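Long-range contacts in probable exosome complex exonuclease 2 (PDB 2PO1), which probably serves as a non-catalytic subunit of the archaeal exosome, an RNA-degrading complex, and contributes to shaping the active site of its Rrp41 partner: residues Ile46-Leu54 against Val62-Leu70; Leu218-Ile226 against Val237-Phe245. All coordinates share one frame; numbering follows the deposited sequence.

Contact 1: residues Ile46-Leu54 against Val62-Leu70; sequences IEKAEGSAL and VLVGIKTSL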
loop_
_atom_site.group_PDB
_atom_site.type_symbol
_atom_site.label_atom_id
_atom_site.label_comp_id
_atom_site.label_asym_id
_atom_site.label_seq_id
_atom_site.Cartn_x
_atom_site.Cartn_y
_atom_site.Cartn_z
ATOM N N ILE C 46 -9.290 29.418 3.415
ATOM C CA ILE C 46 -9.953 28.396 2.592
ATOM C C ILE C 46 -11.438 28.397 3.002
ATOM O O ILE C 46 -11.843 27.738 3.978
ATOM C CB ILE C 46 -9.361 26.960 2.744
ATOM C CG1 ILE C 46 -7.843 26.935 2.476
ATOM C CG2 ILE C 46 -10.083 26.019 1.826
ATOM C CD1 ILE C 46 -7.435 27.524 1.104
ATOM N N GLU C 47 -12.246 29.152 2.264
ATOM C CA GLU C 47 -13.557 29.504 2.786
ATOM C C GLU C 47 -14.506 28.303 2.715
ATOM O O GLU C 47 -15.485 28.200 3.454
ATOM C CB GLU C 47 -14.099 30.811 2.157
ATOM C CG GLU C 47 -14.367 30.782 0.638
ATOM C CD GLU C 47 -13.145 31.182 -0.238
ATOM O OE1 GLU C 47 -11.990 31.211 0.262
ATOM O OE2 GLU C 47 -13.365 31.473 -1.452
ATOM N N LYS C 48 -14.180 27.368 1.846
ATOM C CA LYS C 48 -14.883 26.127 1.800
ATOM C C LYS C 48 -14.678 25.319 3.064
ATOM O O LYS C 48 -15.611 24.694 3.530
ATOM C CB LYS C 48 -14.491 25.320 0.572
ATOM C CG LYS C 48 -15.200 25.831 -0.696
ATOM C CD LYS C 48 -15.105 24.771 -1.788
ATOM C CE LYS C 48 -15.854 25.234 -3.002
ATOM N NZ LYS C 48 -16.230 24.062 -3.890
ATOM N N ALA C 49 -13.481 25.293 3.615
ATOM C CA ALA C 49 -13.252 24.581 4.855
ATOM C C ALA C 49 -14.034 25.275 5.976
ATOM O O ALA C 49 -14.460 26.436 5.840
ATOM C CB ALA C 49 -11.724 24.582 5.196
ATOM N N GLU C 50 -14.150 24.575 7.089
ATOM C CA GLU C 50 -14.891 25.057 8.237
ATOM C C GLU C 50 -13.994 26.030 8.978
ATOM O O GLU C 50 -14.442 27.081 9.489
ATOM C CB GLU C 50 -15.313 23.860 9.079
ATOM C CG GLU C 50 -16.570 23.146 8.580
ATOM C CD GLU C 50 -16.440 22.378 7.260
ATOM O OE1 GLU C 50 -17.014 22.770 6.206
ATOM O OE2 GLU C 50 -15.822 21.318 7.249
ATOM N N GLY C 51 -12.706 25.728 8.988
ATOM C CA GLY C 51 -11.721 26.665 9.503
ATOM C C GLY C 51 -10.453 26.505 8.724
ATOM O O GLY C 51 -10.217 25.466 8.108
ATOM N N SER C 52 -9.613 27.512 8.782
ATOM C CA SER C 52 -8.330 27.442 8.096
ATOM C C SER C 52 -7.370 28.484 8.606
ATOM O O SER C 52 -7.778 29.451 9.231
ATOM C CB SER C 52 -8.514 27.535 6.584
ATOM O OG SER C 52 -9.160 28.711 6.213
ATOM N N ALA C 53 -6.073 28.285 8.400
ATOM C CA ALA C 53 -5.133 29.306 8.825
ATOM C C ALA C 53 -3.961 29.091 7.895
ATOM O O ALA C 53 -3.532 27.928 7.616
ATOM C CB ALA C 53 -4.687 29.099 10.324
ATOM N N LEU C 54 -3.512 30.189 7.328
ATOM C CA LEU C 54 -2.231 30.213 6.621
ATOM C C LEU C 54 -1.254 30.846 7.622
ATOM O O LEU C 54 -1.507 31.978 8.080
ATOM C CB LEU C 54 -2.343 31.083 5.365
ATOM C CG LEU C 54 -1.040 31.157 4.573
ATOM C CD1 LEU C 54 -0.629 29.812 3.987
ATOM C CD2 LEU C 54 -1.226 32.069 3.483
ATOM N N VAL C 62 2.639 27.297 6.136
ATOM C CA VAL C 62 1.851 26.111 6.219
ATOM C C VAL C 62 0.375 26.488 6.244
ATOM O O VAL C 62 0.005 27.509 6.808
ATOM C CB VAL C 62 2.237 25.250 7.426
ATOM C CG1 VAL C 62 3.658 25.480 7.882
ATOM C CG2 VAL C 62 1.282 25.381 8.466
ATOM N N LEU C 63 -0.446 25.723 5.541
ATOM C CA LEU C 63 -1.876 25.956 5.535
ATOM C C LEU C 63 -2.485 24.861 6.298
ATOM O O LEU C 63 -2.201 23.651 6.017
ATOM C CB LEU C 63 -2.403 25.693 4.132
ATOM C CG LEU C 63 -3.418 26.598 3.480
ATOM C CD1 LEU C 63 -4.022 25.955 2.167
ATOM C CD2 LEU C 63 -4.460 27.300 4.452
ATOM N N VAL C 64 -3.426 25.205 7.160
ATOM C CA VAL C 64 -4.197 24.163 7.814
ATOM C C VAL C 64 -5.631 24.397 7.528
ATOM O O VAL C 64 -6.130 25.556 7.553
ATOM C CB VAL C 64 -3.981 24.174 9.378
ATOM C CG1 VAL C 64 -4.975 23.219 10.105
ATOM C CG2 VAL C 64 -2.623 23.787 9.632
ATOM N N GLY C 65 -6.306 23.314 7.188
ATOM C CA GLY C 65 -7.752 23.382 6.945
ATOM C C GLY C 65 -8.416 22.520 7.996
ATOM O O GLY C 65 -7.858 21.488 8.389
ATOM N N ILE C 66 -9.575 22.968 8.497
ATOM C CA ILE C 66 -10.376 22.181 9.427
ATOM C C ILE C 66 -11.599 21.790 8.698
ATOM O O ILE C 66 -12.254 22.627 8.106
ATOM C CB ILE C 66 -10.799 22.999 10.686
ATOM C CG1 ILE C 66 -9.569 23.580 11.404
ATOM C CG2 ILE C 66 -11.677 22.161 11.587
ATOM C CD1 ILE C 66 -8.592 22.592 12.025
ATOM N N LYS C 67 -11.856 20.495 8.624
ATOM C CA LYS C 67 -13.124 20.050 8.078
ATOM C C LYS C 67 -13.725 19.168 9.101
ATOM O O LYS C 67 -13.026 18.329 9.654
ATOM C CB LYS C 67 -12.920 19.151 6.859
ATOM C CG LYS C 67 -12.125 19.725 5.767
ATOM C CD LYS C 67 -12.979 20.675 5.034
ATOM C CE LYS C 67 -13.798 19.855 4.053
ATOM N NZ LYS C 67 -14.678 20.805 3.411
ATOM N N THR C 68 -15.029 19.315 9.313
ATOM C CA THR C 68 -15.736 18.519 10.288
ATOM C C THR C 68 -16.870 17.756 9.626
ATOM O O THR C 68 -17.413 18.180 8.621
ATOM C CB THR C 68 -16.317 19.419 11.322
ATOM O OG1 THR C 68 -17.326 20.202 10.690
ATOM C CG2 THR C 68 -15.235 20.330 11.849
ATOM N N SER C 69 -17.189 16.585 10.153
ATOM C CA SER C 69 -18.428 15.961 9.785
ATOM C C SER C 69 -18.976 15.291 11.022
ATOM O O SER C 69 -18.459 15.457 12.134
ATOM C CB SER C 69 -18.167 14.940 8.688
ATOM O OG SER C 69 -17.148 14.095 9.152
ATOM N N LEU C 70 -20.026 14.524 10.842
ATOM C CA LEU C 70 -20.585 13.812 11.944
ATOM C C LEU C 70 -20.287 12.374 11.704
ATOM O O LEU C 70 -20.439 11.886 10.588
ATOM C CB LEU C 70 -22.097 14.059 12.035
ATOM C CG LEU C 70 -22.523 15.500 12.371
ATOM C CD1 LEU C 70 -24.068 15.652 12.381
ATOM C CD2 LEU C 70 -21.920 15.919 13.698
HETATM O O HOH W 1 -16.920 19.615 5.828
#
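E50 reaches across to the strand 62-70 with both its ends. Its backbone N donates to I66 O at 2.9 Å, almost in line with the carbonyl, while G51 N approaches the same oxygen from a tilt at 3.3 Å, so two successive amides share one acceptor. The carboxylate then folds back: with CG set beside the backbone N (chi1 -82°) and the chain bent at chi2, OE2 accepts the T68 amide at 3.0 Å on its anti side, a little out of the carboxylate plane. K67 crosses this side chain at about a right angle, its NZ 4.0 Å from E50 OE2, beyond salt-bridge range; that ammonium is held by backbone atoms of another protein's chain. With an alanine in place of E50 the carboxylate and its charge near K67 are gone, and the T68 amide would probably lose its acceptor. Farther along, G51 O takes the I66 amide, and A53 and V64 exchange two bonds, of which V64 N to A53 O is 2.8 Å and nearly straight at 167°. On the face carrying S52 and L54, the two methyls of L63 divide: CD1 meets I46 CD1 at 3.9 Å, while CD2 lies against A53 O. I46 is positioned by its own N, which donates to S52 OG at 2.9 Å. On the other face V64 and I66 pack against helix 152-166. The pairing of E50 and G51 with I66 is a classic beta bulge, set in an antiparallel hairpin of the mixed sheet in the first 3' exoribonuclease (RNase PH) family domain.

Contact 2: residues Leu218-Ile226 against Val237-Phe245; sequences LVMDGKITI and VQKSEGGAF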
loop_
_atom_site.group_PDB
_atom_site.type_symbol
_atom_site.label_atom_id
_atom_site.label_comp_id
_atom_site.label_asym_id
_atom_site.label_seq_id
_atom_site.Cartn_x
_atom_site.Cartn_y
_atom_site.Cartn_z
ATOM N N LEU C 218 19.596 22.656 9.357
ATOM C CA LEU C 218 20.656 21.904 8.676
ATOM C C LEU C 218 21.885 21.671 9.523
ATOM O O LEU C 218 22.532 20.648 9.394
ATOM C CB LEU C 218 20.996 22.492 7.309
ATOM C CG LEU C 218 19.854 22.351 6.301
ATOM C CD1 LEU C 218 20.148 23.155 5.042
ATOM C CD2 LEU C 218 19.540 20.874 5.922
ATOM N N VAL C 219 22.198 22.579 10.440
ATOM C CA VAL C 219 23.392 22.441 11.233
ATOM C C VAL C 219 23.134 22.115 12.708
ATOM O O VAL C 219 24.068 21.970 13.467
ATOM C CB VAL C 219 24.247 23.731 11.132
ATOM C CG1 VAL C 219 24.277 24.229 9.677
ATOM C CG2 VAL C 219 23.738 24.796 12.065
ATOM N N MET C 220 21.879 21.988 13.130
ATOM C CA MET C 220 21.629 21.832 14.535
ATOM C C MET C 220 22.070 20.469 15.029
ATOM O O MET C 220 22.160 19.498 14.271
ATOM C CB MET C 220 20.135 22.032 14.839
ATOM C CG MET C 220 19.261 20.993 14.209
ATOM S SD MET C 220 17.573 21.308 14.577
ATOM C CE MET C 220 16.897 20.005 13.548
ATOM N N ASP C 221 22.296 20.398 16.321
ATOM C CA ASP C 221 22.609 19.150 16.942
ATOM C C ASP C 221 21.337 18.429 17.234
ATOM O O ASP C 221 21.231 17.236 17.013
ATOM C CB ASP C 221 23.376 19.413 18.231
ATOM C CG ASP C 221 24.788 19.770 17.951
ATOM O OD1 ASP C 221 25.471 18.952 17.308
ATOM O OD2 ASP C 221 25.195 20.877 18.291
ATOM N N GLY C 222 20.345 19.166 17.696
ATOM C CA GLY C 222 19.099 18.553 18.145
ATOM C C GLY C 222 18.077 19.647 18.313
ATOM O O GLY C 222 18.356 20.811 18.045
ATOM N N LYS C 223 16.877 19.273 18.755
ATOM C CA LYS C 223 15.794 20.226 18.724
ATOM C C LYS C 223 14.855 19.819 19.802
ATOM O O LYS C 223 14.834 18.663 20.177
ATOM C CB LYS C 223 15.132 20.117 17.368
ATOM C CG LYS C 223 13.780 20.704 17.241
ATOM C CD LYS C 223 13.339 20.529 15.804
ATOM C CE LYS C 223 13.628 21.792 15.063
ATOM N NZ LYS C 223 13.078 21.867 13.700
ATOM N N ILE C 224 14.139 20.779 20.364
ATOM C CA ILE C 224 13.187 20.453 21.403
ATOM C C ILE C 224 12.027 21.372 21.226
ATOM O O ILE C 224 12.199 22.556 20.933
ATOM C CB ILE C 224 13.800 20.570 22.897
ATOM C CG1 ILE C 224 12.791 20.008 23.915
ATOM C CG2 ILE C 224 14.182 21.989 23.217
ATOM C CD1 ILE C 224 13.363 19.713 25.285
ATOM N N THR C 225 10.835 20.792 21.332
ATOM C CA THR C 225 9.614 21.562 21.189
ATOM C C THR C 225 8.889 21.463 22.497
ATOM O O THR C 225 8.780 20.369 23.053
ATOM C CB THR C 225 8.723 20.978 20.096
ATOM O OG1 THR C 225 9.309 21.227 18.812
ATOM C CG2 THR C 225 7.353 21.595 20.171
ATOM N N ILE C 226 8.511 22.631 23.023
ATOM C CA ILE C 226 7.670 22.773 24.209
ATOM C C ILE C 226 6.367 23.438 23.807
ATOM O O ILE C 226 6.373 24.566 23.324
ATOM C CB ILE C 226 8.313 23.752 25.279
ATOM C CG1 ILE C 226 9.824 23.502 25.444
ATOM C CG2 ILE C 226 7.564 23.670 26.568
ATOM C CD1 ILE C 226 10.135 22.069 25.939
ATOM N N VAL C 237 5.847 17.931 24.912
ATOM C CA VAL C 237 7.278 18.186 24.770
ATOM C C VAL C 237 7.781 17.125 23.880
ATOM O O VAL C 237 7.343 15.986 24.001
ATOM C CB VAL C 237 8.024 18.058 26.110
ATOM C CG1 VAL C 237 9.567 18.230 25.902
ATOM C CG2 VAL C 237 7.531 19.130 27.058
ATOM N N GLN C 238 8.696 17.503 22.990
ATOM C CA GLN C 238 9.308 16.589 22.095
ATOM C C GLN C 238 10.691 17.114 21.753
ATOM O O GLN C 238 10.860 18.054 20.964
ATOM C CB GLN C 238 8.467 16.440 20.811
ATOM C CG GLN C 238 8.997 15.410 19.930
ATOM C CD GLN C 238 8.279 14.101 20.032
ATOM O OE1 GLN C 238 7.562 13.827 20.996
ATOM N NE2 GLN C 238 8.424 13.270 18.979
ATOM N N LYS C 239 11.678 16.482 22.368
ATOM C CA LYS C 239 13.030 16.534 21.837
ATOM C C LYS C 239 12.923 15.708 20.549
ATOM O O LYS C 239 12.385 14.569 20.579
ATOM C CB LYS C 239 13.994 15.880 22.810
ATOM C CG LYS C 239 15.439 16.008 22.381
ATOM C CD LYS C 239 15.886 14.812 21.588
ATOM C CE LYS C 239 17.386 14.936 21.263
ATOM N NZ LYS C 239 17.902 13.627 20.749
ATOM N N SER C 240 13.382 16.291 19.422
ATOM C CA SER C 240 13.386 15.665 18.126
ATOM C C SER C 240 14.791 15.706 17.488
ATOM O O SER C 240 15.648 16.492 17.878
ATOM C CB SER C 240 12.348 16.273 17.185
ATOM O OG SER C 240 12.590 17.636 16.955
ATOM N N GLU C 241 15.010 14.830 16.519
ATOM C CA GLU C 241 16.322 14.648 15.870
ATOM C C GLU C 241 17.277 14.193 16.946
ATOM O O GLU C 241 16.814 13.772 18.014
ATOM C CB GLU C 241 16.812 15.948 15.204
ATOM C CG GLU C 241 15.803 16.590 14.271
ATOM C CD GLU C 241 15.129 15.554 13.368
ATOM O OE1 GLU C 241 13.913 15.574 13.215
ATOM O OE2 GLU C 241 15.821 14.667 12.887
ATOM N N GLY C 242 18.582 14.235 16.647
ATOM C CA GLY C 242 19.589 13.706 17.544
ATOM C C GLY C 242 20.046 14.760 18.543
ATOM O O GLY C 242 19.273 15.610 18.978
ATOM N N GLY C 243 21.311 14.699 18.917
ATOM C CA GLY C 243 21.797 15.619 19.964
ATOM C C GLY C 243 21.262 15.252 21.324
ATOM O O GLY C 243 20.517 14.287 21.487
ATOM N N ALA C 244 21.641 16.073 22.303
ATOM C CA ALA C 244 21.356 15.834 23.675
ATOM C C ALA C 244 21.159 17.194 24.289
ATOM O O ALA C 244 21.795 18.152 23.880
ATOM C CB ALA C 244 22.498 15.159 24.336
ATOM N N PHE C 245 20.275 17.271 25.269
ATOM C CA PHE C 245 20.064 18.515 25.965
ATOM C C PHE C 245 20.435 18.293 27.397
ATOM O O PHE C 245 20.318 17.181 27.907
ATOM C CB PHE C 245 18.614 18.923 25.851
ATOM C CG PHE C 245 18.234 19.379 24.481
ATOM C CD1 PHE C 245 18.155 20.730 24.197
ATOM C CD2 PHE C 245 17.968 18.460 23.477
ATOM C CE1 PHE C 245 17.805 21.185 22.971
ATOM C CE2 PHE C 245 17.608 18.906 22.206
ATOM C CZ PHE C 245 17.530 20.300 21.948
HETATM O O HOH W 2 20.035 16.315 14.312
HETATM O O HOH W 3 10.748 18.803 18.469
#
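The F245 ring lies against the strand 222-226, with I224 over one face and K223 N at its edge, in the ring plane. I224 CB stands 4.2 Å from the ring centroid, 23° off the normal, a CH-pi contact displaced toward the rim, and its CG2 touches F245 CE1 at 3.7 Å. The first torsion of I224 divides its branches: CG1 stands anti to the backbone N (chi1 -172°) and carries CD1 to V237 CG1, leaving CG2 for the ring. I226 lies alongside V237, pointing the same way, and extends this apolar row; helix 247-275 packs on I224 and I226, A253 touching both. On the sheet face carrying T225 and S240, water 3 joins T225 OG1, Q238 O and S240 OG, and T225 OG1 is also hydrogen-bonded to T200 OG1. The aliphatic part of K223 runs close by, its CD 3.2 Å from S240 OG, and its NZ forms a salt bridge with E217. Backbone bonds tie T225 to Q238 in both directions; S240 N to K223 O is sound, the reverse bond weak. Beyond S240 the chain turns through E241, G242 and G243, where G222 CA packs 3.1 Å from G242 O, closer than a side chain there would tolerate. K239 NZ gathers the turn's carbonyls, bonding E241 O at 2.9 Å and G243 O at 2.8 Å, and G242 O weakly; it also bonds the backbone of another protein's chain. V237 and Q238 pair with a strand of that protein, so this antiparallel hairpin of the second 3' exoribonuclease (RNase PH) family domain belongs to a sheet continued across the subunit interface.

In the fold
Both contacts are buried pairings within antiparallel hairpins, yet they share no strand: contact 1 lies in the mixed sheet of the first family domain, contact 2 in the antiparallel sheet of the second, on opposite sides of the chain's centre, their centres about 30 Å apart. In contact 1 irregularity comes from a bulge at one end of the pairing and a carboxylate bonding to a main-chain amide. In contact 2 a ring packed on an isoleucine and a turn whose carbonyls gather round a lysine ammonium follow the paired strands. Each also faces another protein chain, but differently: 46-54 and 62-70 meet it mainly through side chains, including lysines, whereas 237-245 adds pairing through the strand outermost within this chain.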